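Local structure of pullulanase (2YOC) at residues 541-545 against 878-884; 481-485 against 883-887. The protein hydrolyses alpha-1,6-glucosidic linkages in pullulan and related branched alpha-glucans, and is probably exported through a type 2 secretion system. All coordinates share one frame; numbering follows the deposited sequence.

Interaction 1. Residues 541-545 against 878-884. With CA (calcium ion), chain L.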
# COMPACT_ATOMS: atom_id res chain seq x y z
N ASP B 541 -8.83 -22.93 48.73
CA ASP B 541 -10.15 -23.12 48.13
C ASP B 541 -10.19 -24.36 47.20
O ASP B 541 -9.18 -25.09 47.06
CB ASP B 541 -10.70 -21.81 47.49
CG ASP B 541 -10.07 -21.28 46.19
OD1 ASP B 541 -9.12 -21.92 45.67
OD2 ASP B 541 -10.52 -20.21 45.71
N SER B 542 -11.36 -24.61 46.60
CA SER B 542 -11.63 -25.68 45.66
C SER B 542 -11.64 -25.10 44.22
O SER B 542 -11.87 -25.83 43.22
CB SER B 542 -12.97 -26.31 45.99
OG SER B 542 -12.95 -26.95 47.26
N TYR B 543 -11.34 -23.79 44.13
CA TYR B 543 -11.36 -23.02 42.89
C TYR B 543 -10.03 -22.82 42.17
O TYR B 543 -9.15 -22.10 42.63
CB TYR B 543 -12.09 -21.68 43.06
CG TYR B 543 -12.53 -21.11 41.74
CD1 TYR B 543 -11.62 -20.48 40.89
CD2 TYR B 543 -13.84 -21.25 41.30
CE1 TYR B 543 -11.99 -20.03 39.62
CE2 TYR B 543 -14.23 -20.80 40.03
CZ TYR B 543 -13.30 -20.19 39.20
OH TYR B 543 -13.68 -19.75 37.95
N ASN B 544 -9.96 -23.38 40.98
CA ASN B 544 -8.88 -23.19 40.02
C ASN B 544 -9.47 -23.56 38.67
O ASN B 544 -10.36 -24.41 38.62
CB ASN B 544 -7.63 -24.00 40.31
CG ASN B 544 -6.46 -23.50 39.49
OD1 ASN B 544 -6.43 -23.60 38.26
ND2 ASN B 544 -5.52 -22.84 40.13
N TRP B 545 -9.02 -22.88 37.60
CA TRP B 545 -9.46 -23.20 36.24
C TRP B 545 -9.00 -24.63 35.93
O TRP B 545 -9.81 -25.46 35.48
CB TRP B 545 -8.84 -22.22 35.26
CG TRP B 545 -9.43 -20.85 35.26
CD1 TRP B 545 -10.61 -20.45 35.83
CD2 TRP B 545 -8.92 -19.71 34.56
NE1 TRP B 545 -10.83 -19.11 35.57
CE2 TRP B 545 -9.81 -18.63 34.79
CE3 TRP B 545 -7.76 -19.47 33.79
CZ2 TRP B 545 -9.59 -17.35 34.27
CZ3 TRP B 545 -7.52 -18.19 33.31
CH2 TRP B 545 -8.44 -17.15 33.53
N ASP B 878 -7.17 -11.86 35.25
CA ASP B 878 -6.81 -13.29 35.27
C ASP B 878 -7.44 -14.07 36.42
O ASP B 878 -6.73 -14.53 37.31
CB ASP B 878 -5.29 -13.47 35.22
CG ASP B 878 -4.86 -14.74 34.51
OD1 ASP B 878 -5.57 -15.16 33.54
OD2 ASP B 878 -3.79 -15.27 34.87
N SER B 879 -8.76 -14.24 36.38
CA SER B 879 -9.56 -14.87 37.42
C SER B 879 -9.30 -16.34 37.78
O SER B 879 -10.10 -16.91 38.52
CB SER B 879 -11.05 -14.62 37.18
OG SER B 879 -11.52 -15.32 36.04
N TYR B 880 -8.18 -16.95 37.31
CA TYR B 880 -7.83 -18.35 37.59
C TYR B 880 -7.85 -18.76 39.06
O TYR B 880 -8.32 -19.86 39.37
CB TYR B 880 -6.56 -18.83 36.86
CG TYR B 880 -5.26 -18.40 37.49
CD1 TYR B 880 -4.71 -17.15 37.21
CD2 TYR B 880 -4.55 -19.26 38.32
CE1 TYR B 880 -3.50 -16.75 37.78
CE2 TYR B 880 -3.34 -18.87 38.89
CZ TYR B 880 -2.82 -17.62 38.63
OH TYR B 880 -1.62 -17.23 39.18
N ASP B 881 -7.37 -17.90 39.95
CA ASP B 881 -7.43 -18.19 41.37
C ASP B 881 -7.96 -16.97 42.08
O ASP B 881 -7.27 -16.37 42.90
CB ASP B 881 -6.10 -18.73 41.95
CG ASP B 881 -6.28 -19.87 42.95
OD1 ASP B 881 -7.38 -19.94 43.60
OD2 ASP B 881 -5.34 -20.69 43.11
N SER B 882 -9.17 -16.57 41.68
CA SER B 882 -9.91 -15.45 42.27
C SER B 882 -11.19 -15.99 42.88
O SER B 882 -12.08 -15.22 43.27
CB SER B 882 -10.14 -14.34 41.25
OG SER B 882 -8.95 -13.57 41.10
N GLY B 883 -11.23 -17.32 43.00
CA GLY B 883 -12.26 -18.09 43.67
C GLY B 883 -13.70 -17.88 43.28
O GLY B 883 -14.00 -17.27 42.25
N ASP B 884 -14.60 -18.41 44.11
CA ASP B 884 -16.04 -18.32 43.94
C ASP B 884 -16.50 -16.86 43.91
O ASP B 884 -17.40 -16.53 43.14
CB ASP B 884 -16.77 -19.08 45.08
CG ASP B 884 -16.58 -20.59 45.11
OD1 ASP B 884 -16.56 -21.21 44.02
OD2 ASP B 884 -16.51 -21.15 46.23
CA CA L . -6.87 -22.83 44.62
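Trp545 lies with its indole face against the backbone of Tyr880. The CA of Tyr880 makes a CH-pi contact 3.5 Å from the centroid of the five-membered ring of Trp545. Tyr880 CB is 3.4 Å from Trp545 CE3, while CG, set between the backbone N and the carbonyl carbon (chi1 79°), carries the phenol away, leaving CB and main chain, Ser879 C included, under the indole. Ser879 OG meets the indole edge, its polar needs met by Asn887 and Lys873. Tyr543 packs in a similar way: its CG is 3.6 Å from Gly883 CA, and Gly883 C lies over one face. The positive phi of Gly883 (53°) suits glycine. Tyr543 OH is hydrogen-bonded to Asp421 OD1. Where the backbones pass, Asn544 CA gives a CA-H...O contact to Tyr880 O (3.4 Å, 159° at H). Calcium is bound by Asp541 OD1 at 2.6 Å and by Ala538 O. The Asp881 carboxylate lies near the ion, its OD2 3.0 Å away but not counted among the ligands; the cation probably offsets its repulsion with Asp541. This join beside a calcium ion links loops following barrel strands 461-464 and 860-864, on the C-terminal rim typical of (beta/alpha)8 glycoside hydrolases.

Interaction 2. Residues 481-485 against 883-887; sequences ADIQQ and GDWFN
Ile483 reaches across to Asp884 and Trp885 from the second position of a type I beta turn running from Asp482 to Gln485. Its CB bond points toward the short helix 883-886, and CG1, placed between the backbone N and the carbonyl carbon (chi1 66°), comes within 4.0 Å of Asp884 OD2. At the tip, CD1 lies 3.9 Å from Asp884 CB and 4.1 Å from Trp885 CE3, which it meets at the indole edge. A branched aliphatic chain suits this spot, for Ile483 also touches Leu516, Val537 and Trp425, and Trp885 rests on the same two helices, 512-520 and 529-537. Beside it, Gln484 bends at its second torsion, and NE2 gives Asp884 OD2 only a weak hydrogen bond of 3.5 Å; OE1, an acceptor, is as near at 3.4 Å, the amide and carboxylate planes being 60° apart. The turn itself is tied by Gln485 N to Asp482 O (3.1 Å) and, almost straight, by Asp482 N to Gln485 OE1 (2.9 Å). The chemistry implies a mixed join: isoleucine packs on an aspartate CB and a tryptophan edge, while the two nearby carboxylates are probably eased by other partners, Asp884 by its salt bridge to Arg420 and Asp482 by Ser542 N.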
# COMPACT_ATOMS: atom_id res chain seq x y z
N ALA B 481 -11.01 -25.34 52.50
CA ALA B 481 -12.09 -24.53 53.06
C ALA B 481 -12.62 -23.54 52.01
O ALA B 481 -11.84 -22.84 51.37
CB ALA B 481 -11.61 -23.77 54.27
N ASP B 482 -13.95 -23.51 51.82
CA ASP B 482 -14.57 -22.58 50.87
C ASP B 482 -15.39 -21.51 51.59
O ASP B 482 -15.72 -21.67 52.77
CB ASP B 482 -15.38 -23.32 49.80
CG ASP B 482 -14.54 -24.29 48.99
OD1 ASP B 482 -13.69 -23.83 48.21
OD2 ASP B 482 -14.74 -25.51 49.15
N ILE B 483 -15.68 -20.41 50.88
CA ILE B 483 -16.40 -19.24 51.39
C ILE B 483 -17.77 -19.54 52.01
O ILE B 483 -18.21 -18.82 52.90
CB ILE B 483 -16.43 -18.07 50.37
CG1 ILE B 483 -17.24 -18.42 49.12
CG2 ILE B 483 -15.02 -17.59 50.04
CD1 ILE B 483 -17.72 -17.27 48.40
N GLN B 484 -18.41 -20.63 51.57
CA GLN B 484 -19.72 -21.11 52.03
C GLN B 484 -19.69 -21.50 53.51
O GLN B 484 -20.71 -21.40 54.19
CB GLN B 484 -20.16 -22.33 51.19
CG GLN B 484 -20.55 -22.00 49.73
CD GLN B 484 -19.40 -21.77 48.77
OE1 GLN B 484 -18.42 -22.52 48.71
NE2 GLN B 484 -19.52 -20.75 47.93
N GLN B 485 -18.51 -21.93 53.98
CA GLN B 485 -18.23 -22.45 55.32
C GLN B 485 -17.78 -21.40 56.35
O GLN B 485 -17.29 -20.33 55.95
CB GLN B 485 -17.18 -23.58 55.20
CG GLN B 485 -17.66 -24.73 54.32
CD GLN B 485 -16.56 -25.69 53.98
OE1 GLN B 485 -15.56 -25.36 53.32
NE2 GLN B 485 -16.73 -26.92 54.39
N GLY B 883 -11.23 -17.32 43.00
CA GLY B 883 -12.26 -18.09 43.67
C GLY B 883 -13.70 -17.88 43.28
O GLY B 883 -14.00 -17.27 42.25
N ASP B 884 -14.60 -18.41 44.11
CA ASP B 884 -16.04 -18.32 43.94
C ASP B 884 -16.50 -16.86 43.91
O ASP B 884 -17.40 -16.53 43.14
CB ASP B 884 -16.77 -19.08 45.08
CG ASP B 884 -16.58 -20.59 45.11
OD1 ASP B 884 -16.56 -21.21 44.02
OD2 ASP B 884 -16.51 -21.15 46.23
N TRP B 885 -15.85 -15.99 44.72
CA TRP B 885 -16.19 -14.57 44.81
C TRP B 885 -16.21 -13.83 43.48
O TRP B 885 -17.27 -13.37 43.07
CB TRP B 885 -15.31 -13.84 45.82
CG TRP B 885 -15.90 -12.54 46.28
CD1 TRP B 885 -15.49 -11.28 45.95
CD2 TRP B 885 -17.05 -12.37 47.13
NE1 TRP B 885 -16.30 -10.34 46.56
CE2 TRP B 885 -17.25 -10.98 47.30
CE3 TRP B 885 -17.93 -13.27 47.77
CZ2 TRP B 885 -18.29 -10.47 48.07
CZ3 TRP B 885 -18.96 -12.76 48.55
CH2 TRP B 885 -19.14 -11.37 48.69
N PHE B 886 -15.06 -13.71 42.81
CA PHE B 886 -14.97 -12.97 41.55
C PHE B 886 -15.57 -13.65 40.32
O PHE B 886 -16.15 -12.97 39.48
CB PHE B 886 -13.55 -12.46 41.30
CG PHE B 886 -13.15 -11.40 42.28
CD1 PHE B 886 -13.48 -10.06 42.07
CD2 PHE B 886 -12.48 -11.73 43.45
CE1 PHE B 886 -13.14 -9.07 43.00
CE2 PHE B 886 -12.13 -10.74 44.39
CZ PHE B 886 -12.46 -9.42 44.15
N ASN B 887 -15.48 -14.98 40.25
CA ASN B 887 -15.97 -15.79 39.14
C ASN B 887 -17.43 -16.22 39.31
O ASN B 887 -17.87 -17.19 38.70
CB ASN B 887 -15.06 -16.99 38.99
CG ASN B 887 -13.75 -16.66 38.38
OD1 ASN B 887 -13.59 -16.67 37.15
ND2 ASN B 887 -12.76 -16.47 39.22

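Along the chain the segments come in the order 481-485, 541-545, 878-884 and 883-887. The first two belong to the long excursion between barrel strands 461-464 and 586-591, whereas the others follow the last barrel strand, 860-864. The two interactions share Gly883 and Asp884, use helix 883-886, and have centres about 8 Å apart; two probable hydrogen bonds, Ser542 to Asp482 and Ser879 to Asn887, join them. The loop after the eighth strand is therefore fastened to one insertion at two successive places, one beside a calcium ion, the other by mixed packing around Asp884.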